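PDB 3KB2: SPbeta prophage-derived uncharacterized protein YorR from Bacillus subtilis, which is of unknown function but binds guanosine-3'-monophosphate-5'-diphosphate and may act as a dTMP kinase. Local coordinates for residues A19-E24 and K158-L163; K51-D56 and E89-A94; S66-A71 and Y77-E82; A71-D76 and I125-E130. All blocks are in the same frame, centred on the assembly; numbering follows the deposited sequence.

Contact 1 (A19-E24 and K158-L163)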
loop_
_atom_site.group_PDB
_atom_site.type_symbol
_atom_site.label_atom_id
_atom_site.label_comp_id
_atom_site.label_asym_id
_atom_site.label_seq_id
_atom_site.Cartn_x
_atom_site.Cartn_y
_atom_site.Cartn_z
ATOM N N ALA A 19 -21.712 6.532 -4.870
ATOM C CA ALA A 19 -22.916 5.741 -4.646
ATOM C C ALA A 19 -24.155 6.621 -4.503
ATOM O O ALA A 19 -25.231 6.272 -4.981
ATOM C CB ALA A 19 -22.743 4.881 -3.389
ATOM N N LYS A 20 -23.995 7.758 -3.827
ATOM C CA LYS A 20 -25.099 8.688 -3.609
ATOM C C LYS A 20 -25.472 9.410 -4.913
ATOM O O LYS A 20 -26.655 9.647 -5.190
ATOM C CB LYS A 20 -24.717 9.705 -2.517
ATOM C CG LYS A 20 -24.510 9.104 -1.113
ATOM C CD LYS A 20 -23.994 10.153 -0.125
ATOM C CE LYS A 20 -24.304 9.806 1.339
ATOM N NZ LYS A 20 -23.859 8.451 1.730
ATOM N N LEU A 21 -24.467 9.755 -5.715
ATOM C CA LEU A 21 -24.711 10.432 -6.983
ATOM C C LEU A 21 -25.376 9.461 -7.948
ATOM O O LEU A 21 -26.262 9.837 -8.710
ATOM C CB LEU A 21 -23.395 10.944 -7.583
ATOM C CG LEU A 21 -22.676 12.077 -6.828
ATOM C CD1 LEU A 21 -21.310 12.337 -7.463
ATOM C CD2 LEU A 21 -23.530 13.339 -6.848
ATOM N N SER A 22 -24.955 8.205 -7.894
ATOM C CA SER A 22 -25.495 7.174 -8.771
ATOM C C SER A 22 -26.960 6.856 -8.484
ATOM O O SER A 22 -27.742 6.595 -9.400
ATOM C CB SER A 22 -24.663 5.900 -8.643
ATOM O OG SER A 22 -25.178 4.877 -9.473
ATOM N N LYS A 23 -27.325 6.865 -7.208
ATOM C CA LYS A 23 -28.696 6.586 -6.807
ATOM C C LYS A 23 -29.600 7.679 -7.370
ATOM O O LYS A 23 -30.656 7.389 -7.933
ATOM C CB LYS A 23 -28.793 6.555 -5.286
ATOM C CG LYS A 23 -30.141 6.147 -4.737
ATOM C CD LYS A 23 -30.099 6.162 -3.211
ATOM C CE LYS A 23 -31.444 5.765 -2.589
ATOM N NZ LYS A 23 -31.432 5.876 -1.102
ATOM N N GLU A 24 -29.172 8.932 -7.232
ATOM C CA GLU A 24 -29.940 10.069 -7.729
ATOM C C GLU A 24 -29.902 10.202 -9.242
ATOM O O GLU A 24 -30.922 10.064 -9.902
ATOM C CB GLU A 24 -29.440 11.375 -7.100
ATOM C CG GLU A 24 -30.001 12.656 -7.757
ATOM C CD GLU A 24 -31.409 13.037 -7.291
ATOM O OE1 GLU A 24 -31.978 14.015 -7.845
ATOM O OE2 GLU A 24 -31.939 12.372 -6.366
ATOM N N LYS A 158 -25.089 16.571 -3.014
ATOM C CA LYS A 158 -26.100 17.585 -3.299
ATOM C C LYS A 158 -25.485 18.713 -4.130
ATOM O O LYS A 158 -26.087 19.159 -5.102
ATOM C CB LYS A 158 -26.676 18.120 -1.984
ATOM C CG LYS A 158 -27.498 19.392 -2.103
ATOM C CD LYS A 158 -28.076 19.787 -0.736
ATOM C CE LYS A 158 -28.960 21.024 -0.842
ATOM N NZ LYS A 158 -30.050 20.816 -1.848
ATOM N N ASP A 159 -24.283 19.163 -3.767
ATOM C CA ASP A 159 -23.621 20.229 -4.530
ATOM C C ASP A 159 -23.360 19.804 -5.966
ATOM O O ASP A 159 -23.582 20.573 -6.894
ATOM C CB ASP A 159 -22.287 20.624 -3.901
ATOM C CG ASP A 159 -22.421 21.769 -2.912
ATOM O OD1 ASP A 159 -23.559 22.236 -2.676
ATOM O OD2 ASP A 159 -21.383 22.203 -2.373
ATOM N N ILE A 160 -22.875 18.579 -6.140
ATOM C CA ILE A 160 -22.582 18.064 -7.466
ATOM C C ILE A 160 -23.862 17.870 -8.273
ATOM O O ILE A 160 -23.888 18.114 -9.482
ATOM C CB ILE A 160 -21.795 16.734 -7.370
ATOM C CG1 ILE A 160 -20.386 17.015 -6.818
ATOM C CG2 ILE A 160 -21.741 16.052 -8.733
ATOM C CD1 ILE A 160 -19.559 15.766 -6.531
ATOM N N ILE A 161 -24.928 17.440 -7.607
ATOM C CA ILE A 161 -26.207 17.237 -8.289
ATOM C C ILE A 161 -26.683 18.587 -8.808
ATOM O O ILE A 161 -27.213 18.700 -9.919
ATOM C CB ILE A 161 -27.254 16.644 -7.327
ATOM C CG1 ILE A 161 -26.857 15.204 -6.988
ATOM C CG2 ILE A 161 -28.654 16.687 -7.973
ATOM C CD1 ILE A 161 -27.661 14.584 -5.898
ATOM N N PHE A 162 -26.471 19.610 -7.988
ATOM C CA PHE A 162 -26.837 20.969 -8.336
ATOM C C PHE A 162 -26.106 21.407 -9.606
ATOM O O PHE A 162 -26.709 21.981 -10.502
ATOM C CB PHE A 162 -26.474 21.912 -7.192
ATOM C CG PHE A 162 -26.422 23.352 -7.599
ATOM C CD1 PHE A 162 -27.597 24.081 -7.784
ATOM C CD2 PHE A 162 -25.194 23.969 -7.848
ATOM C CE1 PHE A 162 -27.555 25.404 -8.216
ATOM C CE2 PHE A 162 -25.136 25.290 -8.280
ATOM C CZ PHE A 162 -26.319 26.013 -8.466
ATOM N N LEU A 163 -24.803 21.147 -9.659
ATOM C CA LEU A 163 -23.967 21.505 -10.806
ATOM C C LEU A 163 -24.364 20.811 -12.099
ATOM O O LEU A 163 -24.313 21.407 -13.167
ATOM C CB LEU A 163 -22.495 21.190 -10.515
ATOM C CG LEU A 163 -21.703 22.186 -9.670
ATOM C CD1 LEU A 163 -20.402 21.565 -9.189
ATOM C CD2 LEU A 163 -21.436 23.438 -10.492
#
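Leu21 reaches from helix 14-25 to a pair of isoleucines, Ile160 and Ile161, on helix 153-166, and the three side chains form the apolar centre of this contact. Leu21 CD2 settles between both partners, 3.8 Å from Ile160 CG2 and 3.8 Å from Ile161 CG1. Its other branch turns to Ile160, with Leu21 CD1 3.9 Å from Ile160 CG2. Leu21 crosses Ile160 at about a right angle but runs past Ile161 in the reverse direction, so neighbouring residues of one helix meet it in different ways. Ala157 on helix 153-166 and Ile59 on strand 58-61 also touch Leu21, while Ile160 packs against Trp146 of strand 143-147.

The second kind of contact is aliphatic packing by a charged residue. Glu24 CG, anti to the backbone N (chi1 169°), lies 3.6 Å from Ile161 CD1. A bend at chi2 (81°) turns the carboxylate away from this methyl, so the methylenes do the touching.

The axes of segments 19-24 and 158-163 come within 10.2 Å, crossing at -44°. They join the helix that follows the P-loop, whose start lines the nucleotide pocket, to the C-terminal helix. With carbon meeting carbon throughout, shape and burial hold the pair together here rather than directional bonds, and the contact grades from buried core to exposed glutamate.

Contact 2 (K51-D56 and E89-A94)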
loop_
_atom_site.group_PDB
_atom_site.type_symbol
_atom_site.label_atom_id
_atom_site.label_comp_id
_atom_site.label_asym_id
_atom_site.label_seq_id
_atom_site.Cartn_x
_atom_site.Cartn_y
_atom_site.Cartn_z
ATOM N N LYS A 51 -11.156 4.505 -23.629
ATOM C CA LYS A 51 -12.491 3.921 -23.718
ATOM C C LYS A 51 -13.397 4.581 -22.695
ATOM O O LYS A 51 -14.558 4.876 -22.980
ATOM C CB LYS A 51 -12.462 2.419 -23.446
ATOM C CG LYS A 51 -11.921 1.588 -24.583
ATOM C CD LYS A 51 -11.680 0.170 -24.126
ATOM C CE LYS A 51 -10.767 -0.550 -25.102
ATOM N NZ LYS A 51 -10.337 -1.895 -24.610
ATOM N N LEU A 52 -12.880 4.806 -21.494
ATOM C CA LEU A 52 -13.699 5.451 -20.488
ATOM C C LEU A 52 -14.041 6.838 -20.990
ATOM O O LEU A 52 -15.145 7.305 -20.793
ATOM C CB LEU A 52 -12.955 5.541 -19.161
ATOM C CG LEU A 52 -12.652 4.180 -18.556
ATOM C CD1 LEU A 52 -11.880 4.360 -17.251
ATOM C CD2 LEU A 52 -13.965 3.425 -18.326
ATOM N N ALA A 53 -13.091 7.477 -21.663
ATOM C CA ALA A 53 -13.302 8.818 -22.182
ATOM C C ALA A 53 -14.448 8.888 -23.182
ATOM O O ALA A 53 -14.947 9.971 -23.494
ATOM C CB ALA A 53 -12.031 9.348 -22.809
ATOM N N ASP A 54 -14.864 7.741 -23.703
ATOM C CA ASP A 54 -15.977 7.725 -24.648
ATOM C C ASP A 54 -17.303 7.689 -23.900
ATOM O O ASP A 54 -18.323 8.141 -24.412
ATOM C CB ASP A 54 -15.871 6.517 -25.577
ATOM C CG ASP A 54 -14.801 6.695 -26.626
ATOM O OD1 ASP A 54 -14.817 7.744 -27.309
ATOM O OD2 ASP A 54 -13.955 5.790 -26.775
ATOM N N GLU A 55 -17.276 7.149 -22.684
ATOM C CA GLU A 55 -18.469 7.043 -21.858
ATOM C C GLU A 55 -19.021 8.406 -21.470
ATOM O O GLU A 55 -18.324 9.425 -21.537
ATOM C CB GLU A 55 -18.171 6.244 -20.579
ATOM C CG GLU A 55 -18.366 4.718 -20.666
ATOM C CD GLU A 55 -19.813 4.304 -20.952
ATOM O OE1 GLU A 55 -20.218 3.189 -20.541
ATOM O OE2 GLU A 55 -20.545 5.088 -21.603
ATOM N N ASP A 56 -20.292 8.412 -21.079
ATOM C CA ASP A 56 -20.963 9.626 -20.638
ATOM C C ASP A 56 -22.106 9.199 -19.727
ATOM O O ASP A 56 -22.614 8.081 -19.836
ATOM C CB ASP A 56 -21.482 10.432 -21.833
ATOM C CG ASP A 56 -21.945 11.827 -21.438
ATOM O OD1 ASP A 56 -21.427 12.382 -20.447
ATOM O OD2 ASP A 56 -22.819 12.390 -22.122
ATOM N N GLU A 89 -8.156 14.787 -21.851
ATOM C CA GLU A 89 -8.826 15.977 -21.338
ATOM C C GLU A 89 -9.622 16.674 -22.439
ATOM O O GLU A 89 -10.792 17.007 -22.262
ATOM C CB GLU A 89 -7.798 16.942 -20.752
ATOM C CG GLU A 89 -7.003 16.344 -19.600
ATOM C CD GLU A 89 -6.016 17.321 -19.019
ATOM O OE1 GLU A 89 -5.203 17.863 -19.798
ATOM O OE2 GLU A 89 -6.043 17.541 -17.787
ATOM N N ASP A 90 -8.983 16.896 -23.579
ATOM C CA ASP A 90 -9.657 17.552 -24.688
ATOM C C ASP A 90 -10.869 16.725 -25.116
ATOM O O ASP A 90 -11.917 17.258 -25.482
ATOM C CB ASP A 90 -8.692 17.713 -25.866
ATOM C CG ASP A 90 -9.374 18.269 -27.103
ATOM O OD1 ASP A 90 -9.750 19.462 -27.101
ATOM O OD2 ASP A 90 -9.543 17.506 -28.075
ATOM N N LYS A 91 -10.724 15.415 -25.050
ATOM C CA LYS A 91 -11.798 14.528 -25.449
ATOM C C LYS A 91 -13.068 14.563 -24.566
ATOM O O LYS A 91 -14.164 14.251 -25.043
ATOM C CB LYS A 91 -11.244 13.106 -25.539
ATOM C CG LYS A 91 -12.244 12.071 -25.990
ATOM C CD LYS A 91 -11.568 10.750 -26.273
ATOM C CE LYS A 91 -12.606 9.726 -26.667
ATOM N NZ LYS A 91 -12.032 8.495 -27.251
ATOM N N ILE A 92 -12.938 14.955 -23.300
ATOM C CA ILE A 92 -14.088 14.982 -22.395
ATOM C C ILE A 92 -14.328 16.330 -21.728
ATOM O O ILE A 92 -15.128 16.430 -20.802
ATOM C CB ILE A 92 -13.911 13.945 -21.272
ATOM C CG1 ILE A 92 -12.841 14.434 -20.290
ATOM C CG2 ILE A 92 -13.506 12.593 -21.872
ATOM C CD1 ILE A 92 -12.562 13.499 -19.134
ATOM N N LYS A 93 -13.626 17.359 -22.189
ATOM C CA LYS A 93 -13.754 18.693 -21.615
ATOM C C LYS A 93 -15.173 19.254 -21.686
ATOM O O LYS A 93 -15.576 20.032 -20.826
ATOM C CB LYS A 93 -12.783 19.653 -22.319
ATOM C CG LYS A 93 -13.107 19.933 -23.789
ATOM C CD LYS A 93 -11.904 20.505 -24.552
ATOM C CE LYS A 93 -12.287 20.923 -25.968
ATOM N NZ LYS A 93 -13.082 19.872 -26.667
ATOM N N ALA A 94 -15.934 18.851 -22.700
ATOM C CA ALA A 94 -17.291 19.353 -22.873
ATOM C C ALA A 94 -18.371 18.543 -22.174
ATOM O O ALA A 94 -19.561 18.767 -22.385
ATOM C CB ALA A 94 -17.617 19.441 -24.353
#
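Ala53 and Ile92 form the close-packed half of this contact, where the ends of helices 42-52 and 82-92 come side by side. Ile92 CG2 lies 3.7 Å from Ala53 CB and 3.4 Å from Ala53 O, so one methyl covers both the side chain and the carbonyl of the alanine. The isoleucine places CG1 between its backbone N and carbonyl carbon (chi1 73°), which leaves CG2 beside the N and facing Ala53. Ile92 also packs on Leu3 and Ile5 of strand 3-7. The carbonyl of Ala53 also accepts a hydrogen bond from Lys95 NZ, which binds Glu55 O as well and so ties the turn to the residue just before strand 96-102.

The outer half is polar. Lys91 runs out extended beyond CG, passing Ala53 with its CD 3.8 Å from the alanine CB, then reaches Asp54. There Lys91 NZ stands 2.9 Å from Asp54 OD1 and 3.4 Å from Asp54 OD2, a salt bridge leaning to one oxygen, whose hydrogen bond is weak. A further weak bond from Lys91 NZ goes to Asn50 O. Asp54 itself is exposed and sits in a type I turn from Leu52 to Glu55, closed by Glu55 N to Leu52 O at 2.9 Å.

Each helix leads into a strand flanking strand 3-7, namely 58-61 and 96-102. Such helices beside a parallel sheet of strand order 2-3-1-4-5 belong to the P-loop kinase fold.

Contact 3 (S66-A71 and Y77-E82)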
loop_
_atom_site.group_PDB
_atom_site.type_symbol
_atom_site.label_atom_id
_atom_site.label_comp_id
_atom_site.label_asym_id
_atom_site.label_seq_id
_atom_site.Cartn_x
_atom_site.Cartn_y
_atom_site.Cartn_z
ATOM N N SER A 66 -5.363 10.223 -10.558
ATOM C CA SER A 66 -4.823 9.308 -9.564
ATOM C C SER A 66 -3.690 8.511 -10.215
ATOM O O SER A 66 -2.740 8.126 -9.543
ATOM C CB SER A 66 -5.892 8.337 -9.071
ATOM O OG SER A 66 -6.964 9.020 -8.470
ATOM N N ASN A 67 -3.791 8.249 -11.519
ATOM C CA ASN A 67 -2.738 7.505 -12.195
ATOM C C ASN A 67 -1.419 8.257 -12.089
ATOM O O ASN A 67 -0.392 7.665 -11.777
ATOM C CB ASN A 67 -3.063 7.273 -13.664
ATOM C CG ASN A 67 -1.913 6.639 -14.408
ATOM O OD1 ASN A 67 -1.592 5.472 -14.207
ATOM N ND2 ASN A 67 -1.279 7.410 -15.266
ATOM N N LEU A 68 -1.458 9.560 -12.342
ATOM C CA LEU A 68 -0.277 10.405 -12.255
ATOM C C LEU A 68 0.361 10.400 -10.866
ATOM O O LEU A 68 1.584 10.498 -10.736
ATOM C CB LEU A 68 -0.641 11.838 -12.648
ATOM C CG LEU A 68 -0.495 12.176 -14.134
ATOM C CD1 LEU A 68 -1.048 11.058 -15.000
ATOM C CD2 LEU A 68 -1.222 13.492 -14.414
ATOM N N VAL A 69 -0.472 10.281 -9.832
ATOM C CA VAL A 69 -0.018 10.261 -8.438
ATOM C C VAL A 69 0.680 8.944 -8.090
ATOM O O VAL A 69 1.858 8.928 -7.704
ATOM C CB VAL A 69 -1.231 10.468 -7.462
ATOM C CG1 VAL A 69 -0.832 10.190 -6.007
ATOM C CG2 VAL A 69 -1.762 11.886 -7.602
ATOM N N TYR A 70 -0.047 7.841 -8.251
ATOM C CA TYR A 70 0.473 6.522 -7.918
ATOM C C TYR A 70 1.591 5.989 -8.796
ATOM O O TYR A 70 2.262 5.022 -8.426
ATOM C CB TYR A 70 -0.685 5.522 -7.852
ATOM C CG TYR A 70 -1.637 5.825 -6.714
ATOM C CD1 TYR A 70 -1.193 5.809 -5.390
ATOM C CD2 TYR A 70 -2.969 6.174 -6.958
ATOM C CE1 TYR A 70 -2.044 6.139 -4.337
ATOM C CE2 TYR A 70 -3.831 6.504 -5.906
ATOM C CZ TYR A 70 -3.360 6.486 -4.600
ATOM O OH TYR A 70 -4.192 6.835 -3.558
ATOM N N ALA A 71 1.800 6.619 -9.950
ATOM C CA ALA A 71 2.860 6.197 -10.853
ATOM C C ALA A 71 4.203 6.655 -10.283
ATOM O O ALA A 71 5.258 6.118 -10.622
ATOM C CB ALA A 71 2.640 6.792 -12.234
ATOM N N TYR A 77 4.679 0.486 -12.700
ATOM C CA TYR A 77 3.343 1.068 -12.680
ATOM C C TYR A 77 3.272 2.145 -13.753
ATOM O O TYR A 77 3.713 3.272 -13.537
ATOM C CB TYR A 77 3.080 1.676 -11.300
ATOM C CG TYR A 77 1.666 2.150 -11.076
ATOM C CD1 TYR A 77 1.164 3.261 -11.751
ATOM C CD2 TYR A 77 0.827 1.490 -10.177
ATOM C CE1 TYR A 77 -0.135 3.706 -11.532
ATOM C CE2 TYR A 77 -0.471 1.927 -9.952
ATOM C CZ TYR A 77 -0.944 3.037 -10.633
ATOM O OH TYR A 77 -2.225 3.482 -10.411
ATOM N N SER A 78 2.700 1.795 -14.901
ATOM C CA SER A 78 2.588 2.719 -16.027
ATOM C C SER A 78 1.893 4.042 -15.740
ATOM O O SER A 78 0.954 4.123 -14.948
ATOM C CB SER A 78 1.867 2.044 -17.192
ATOM O OG SER A 78 2.595 0.918 -17.635
ATOM N N ILE A 79 2.360 5.078 -16.422
ATOM C CA ILE A 79 1.798 6.405 -16.273
ATOM C C ILE A 79 1.480 6.999 -17.633
ATOM O O ILE A 79 2.144 6.701 -18.622
ATOM C CB ILE A 79 2.770 7.352 -15.531
ATOM C CG1 ILE A 79 2.117 8.715 -15.335
ATOM C CG2 ILE A 79 4.049 7.550 -16.337
ATOM C CD1 ILE A 79 2.837 9.554 -14.301
ATOM N N LEU A 80 0.449 7.827 -17.693
ATOM C CA LEU A 80 0.117 8.469 -18.953
ATOM C C LEU A 80 1.205 9.479 -19.284
ATOM O O LEU A 80 1.863 9.996 -18.387
ATOM C CB LEU A 80 -1.203 9.210 -18.834
ATOM C CG LEU A 80 -2.403 8.294 -18.718
ATOM C CD1 LEU A 80 -3.585 9.091 -18.268
ATOM C CD2 LEU A 80 -2.646 7.615 -20.048
ATOM N N THR A 81 1.400 9.753 -20.571
ATOM C CA THR A 81 2.381 10.747 -20.977
ATOM C C THR A 81 1.628 12.074 -21.018
ATOM O O THR A 81 0.394 12.097 -20.982
ATOM C CB THR A 81 2.965 10.485 -22.396
ATOM O OG1 THR A 81 1.912 10.505 -23.364
ATOM C CG2 THR A 81 3.679 9.153 -22.451
ATOM N N GLU A 82 2.368 13.174 -21.085
ATOM C CA GLU A 82 1.758 14.493 -21.152
ATOM C C GLU A 82 0.791 14.556 -22.319
ATOM O O GLU A 82 -0.327 15.046 -22.190
ATOM C CB GLU A 82 2.829 15.569 -21.345
ATOM C CG GLU A 82 3.767 15.757 -20.167
ATOM C CD GLU A 82 4.777 16.871 -20.398
ATOM O OE1 GLU A 82 5.653 16.715 -21.288
ATOM O OE2 GLU A 82 4.693 17.907 -19.690
#
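Tyr77 and Ile79 fold back over Ala71 and the end of helix 64-70; in this P-loop kinase fold the loop before helix 82-92 covers the helix it has just left. The Tyr77 ring takes the carbonyl of Tyr70 over one face: Tyr70 O stands 3.8 Å above the ring plane, over its centre. Tyr77 CG is anti to its own backbone N (chi1 -172°), which sends the ring along the helix end. There Tyr77 CD1 is 3.5 Å from Ala71 CA, and the hydroxyl oxygen Tyr77 OH lies 3.6 Å from Tyr70 CB. Ile79 presses its CB and CD1 on the Ala71 methyl, tighter than usual for carbon, and extends CD1 to 3.8 Å from Leu68 CA. Leu68 crosses Ile79 at about a right angle, its CD1 4.0 Å from Ile79 CG1. The Asn67 amide fills the angle between the helix and the backbone of residues 78-80, its plane only 24° from that of the Tyr77 ring.

Farther out, Leu45 and Phe49 of helix 42-52 pack on Asn67, and Ser78 makes backbone hydrogen bonds with Ala38. Tyr132 of helix 122-137 meets Tyr70, whose side chain is about 8 Å from the bound nucleotide; Leu85 of helix 82-92 and Val135 back Leu68. Thr81 is the N-cap of helix 82-92: as in a capping box, its OG1 caps a backbone N there and its own N donates to Gln84 OE1.

Contact 4 (A71-D76 and I125-E130)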
loop_
_atom_site.group_PDB
_atom_site.type_symbol
_atom_site.label_atom_id
_atom_site.label_comp_id
_atom_site.label_asym_id
_atom_site.label_seq_id
_atom_site.Cartn_x
_atom_site.Cartn_y
_atom_site.Cartn_z
ATOM N N ALA A 71 1.800 6.619 -9.950
ATOM C CA ALA A 71 2.860 6.197 -10.853
ATOM C C ALA A 71 4.203 6.655 -10.283
ATOM O O ALA A 71 5.258 6.118 -10.622
ATOM C CB ALA A 71 2.640 6.792 -12.234
ATOM N N LYS A 72 4.153 7.647 -9.403
ATOM C CA LYS A 72 5.358 8.162 -8.786
ATOM C C LYS A 72 5.644 7.429 -7.473
ATOM O O LYS A 72 6.626 7.731 -6.790
ATOM C CB LYS A 72 5.212 9.661 -8.517
ATOM C CG LYS A 72 4.873 10.494 -9.742
ATOM C CD LYS A 72 5.970 10.432 -10.787
ATOM C CE LYS A 72 5.596 11.243 -12.019
ATOM N NZ LYS A 72 6.571 11.047 -13.127
ATOM N N LYS A 73 4.798 6.462 -7.119
ATOM C CA LYS A 73 4.986 5.717 -5.870
ATOM C C LYS A 73 5.267 4.225 -6.021
ATOM O O LYS A 73 5.935 3.626 -5.178
ATOM C CB LYS A 73 3.767 5.895 -4.959
ATOM C CG LYS A 73 3.973 6.862 -3.803
ATOM C CD LYS A 73 4.288 8.266 -4.288
ATOM C CE LYS A 73 4.571 9.217 -3.123
ATOM N NZ LYS A 73 5.719 8.783 -2.273
ATOM N N PHE A 74 4.760 3.625 -7.091
ATOM C CA PHE A 74 4.947 2.196 -7.311
ATOM C C PHE A 74 5.810 1.901 -8.519
ATOM O O PHE A 74 5.792 2.640 -9.506
ATOM C CB PHE A 74 3.592 1.503 -7.498
ATOM C CG PHE A 74 2.696 1.589 -6.296
ATOM C CD1 PHE A 74 3.117 1.100 -5.067
ATOM C CD2 PHE A 74 1.434 2.162 -6.393
ATOM C CE1 PHE A 74 2.301 1.180 -3.949
ATOM C CE2 PHE A 74 0.607 2.248 -5.279
ATOM C CZ PHE A 74 1.045 1.755 -4.053
ATOM N N LYS A 75 6.564 0.812 -8.438
ATOM C CA LYS A 75 7.408 0.417 -9.554
ATOM C C LYS A 75 6.576 -0.412 -10.524
ATOM O O LYS A 75 5.528 -0.948 -10.155
ATOM C CB LYS A 75 8.621 -0.390 -9.070
ATOM C CG LYS A 75 9.640 0.413 -8.257
ATOM C CD LYS A 75 10.929 -0.391 -8.036
ATOM C CE LYS A 75 12.007 0.450 -7.350
ATOM N NZ LYS A 75 13.283 -0.295 -7.080
ATOM N N ASP A 76 7.055 -0.513 -11.762
ATOM C CA ASP A 76 6.363 -1.251 -12.811
ATOM C C ASP A 76 4.895 -0.821 -12.829
ATOM O O ASP A 76 3.988 -1.650 -12.947
ATOM C CB ASP A 76 6.468 -2.763 -12.575
ATOM C CG ASP A 76 7.914 -3.265 -12.556
ATOM O OD1 ASP A 76 8.702 -2.897 -13.459
ATOM O OD2 ASP A 76 8.264 -4.047 -11.640
ATOM N N ILE A 125 1.856 9.375 3.646
ATOM C CA ILE A 125 0.545 9.985 3.493
ATOM C C ILE A 125 0.675 11.440 3.077
ATOM O O ILE A 125 -0.122 11.934 2.278
ATOM C CB ILE A 125 -0.263 9.912 4.804
ATOM C CG1 ILE A 125 -0.525 8.450 5.172
ATOM C CG2 ILE A 125 -1.560 10.687 4.660
ATOM C CD1 ILE A 125 -1.199 7.647 4.078
ATOM N N ASP A 126 1.678 12.130 3.613
ATOM C CA ASP A 126 1.889 13.535 3.268
ATOM C C ASP A 126 2.291 13.728 1.825
ATOM O O ASP A 126 1.761 14.598 1.146
ATOM C CB ASP A 126 2.967 14.155 4.146
ATOM C CG ASP A 126 2.529 14.294 5.573
ATOM O OD1 ASP A 126 1.520 14.989 5.815
ATOM O OD2 ASP A 126 3.193 13.708 6.449
ATOM N N SER A 127 3.244 12.925 1.366
ATOM C CA SER A 127 3.725 13.030 -0.004
ATOM C C SER A 127 2.619 12.732 -1.010
ATOM O O SER A 127 2.575 13.310 -2.098
ATOM C CB SER A 127 4.890 12.070 -0.230
ATOM O OG SER A 127 4.461 10.727 -0.185
ATOM N N ILE A 128 1.723 11.823 -0.651
ATOM C CA ILE A 128 0.626 11.471 -1.538
ATOM C C ILE A 128 -0.378 12.611 -1.610
ATOM O O ILE A 128 -0.863 12.950 -2.690
ATOM C CB ILE A 128 -0.076 10.193 -1.061
ATOM C CG1 ILE A 128 0.841 8.996 -1.286
ATOM C CG2 ILE A 128 -1.378 9.988 -1.824
ATOM C CD1 ILE A 128 0.245 7.699 -0.823
ATOM N N LEU A 129 -0.689 13.194 -0.455
ATOM C CA LEU A 129 -1.625 14.303 -0.385
ATOM C C LEU A 129 -1.101 15.477 -1.198
ATOM O O LEU A 129 -1.856 16.128 -1.918
ATOM C CB LEU A 129 -1.832 14.739 1.067
ATOM C CG LEU A 129 -2.560 13.767 1.997
ATOM C CD1 LEU A 129 -2.742 14.408 3.367
ATOM C CD2 LEU A 129 -3.906 13.404 1.417
ATOM N N GLU A 130 0.199 15.741 -1.079
ATOM C CA GLU A 130 0.834 16.842 -1.798
ATOM C C GLU A 130 0.826 16.614 -3.293
ATOM O O GLU A 130 0.613 17.549 -4.054
ATOM C CB GLU A 130 2.277 17.025 -1.334
ATOM C CG GLU A 130 2.527 18.299 -0.540
ATOM C CD GLU A 130 2.050 19.551 -1.262
ATOM O OE1 GLU A 130 2.403 19.733 -2.453
ATOM O OE2 GLU A 130 1.330 20.357 -0.628
#
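Lys73 bends twice, at chi2 (61°) and again at chi4 (59°), and the second bend sets its ammonium group beside Ser127 on helix 122-137. The serine holds OG between its backbone N and carbonyl carbon (chi1 68°), toward the lysine. Lys73 NZ donates a hydrogen bond to Ser127 OG over 3.1 Å, and Lys73 CE lies nearly as close, 3.3 Å from the same oxygen. The hydroxyl is gripped from its own helix, through a hydrogen bond with Asp124 O one turn earlier; the Asp124 carboxylate forms only a long, weak ion pair with Lys73 NZ.

Next to the polar pair the packing is slight: Lys73 CE is 4.2 Å from Ile128 CG1. The contact bridges the loop after helix 64-70 to the helical region formed by 105-115 and 122-137. In nucleoside monophosphate kinases of the P-loop fold, the segment joining two such helices commonly forms the lid over the nucleotide, as it probably does here. The Ile128 side chain is about 11 Å from the bound nucleotide.

The loop also lies at the subunit interface. Lys73 and Lys75 make backbone hydrogen bonds to the other subunit, and Lys75 NZ bonds to Ala71 O of that subunit. Lys39 NZ of the same neighbour lies close to Lys73 NZ, a like charge that would probably disfavour protonation of both lysines, partly offset by Ser127 OG and the Asp124 carboxylate.

How the contacts relate
From the N terminus, contact 1 opens first, on the helix after the P-loop, and closes last, on the C-terminal helix, so the other three are nested in its loop. Contact 2 starts at 51-56 and closes at 89-94, enclosing contact 3, which ties helix 64-70 to the loop leading to helix 82-92. Contact 4 begins at Ala71, shared with contact 3, and ends at 125-130, so it crosses both contacts 2 and 3. Contacts 3 and 4 touch through Ile79 with Lys72 and Val69 with Ile128, and lie across the chain's centre from contact 1. Contact 2, about 20 Å from contact 1 between centres, joins two helix ends beside the central strand.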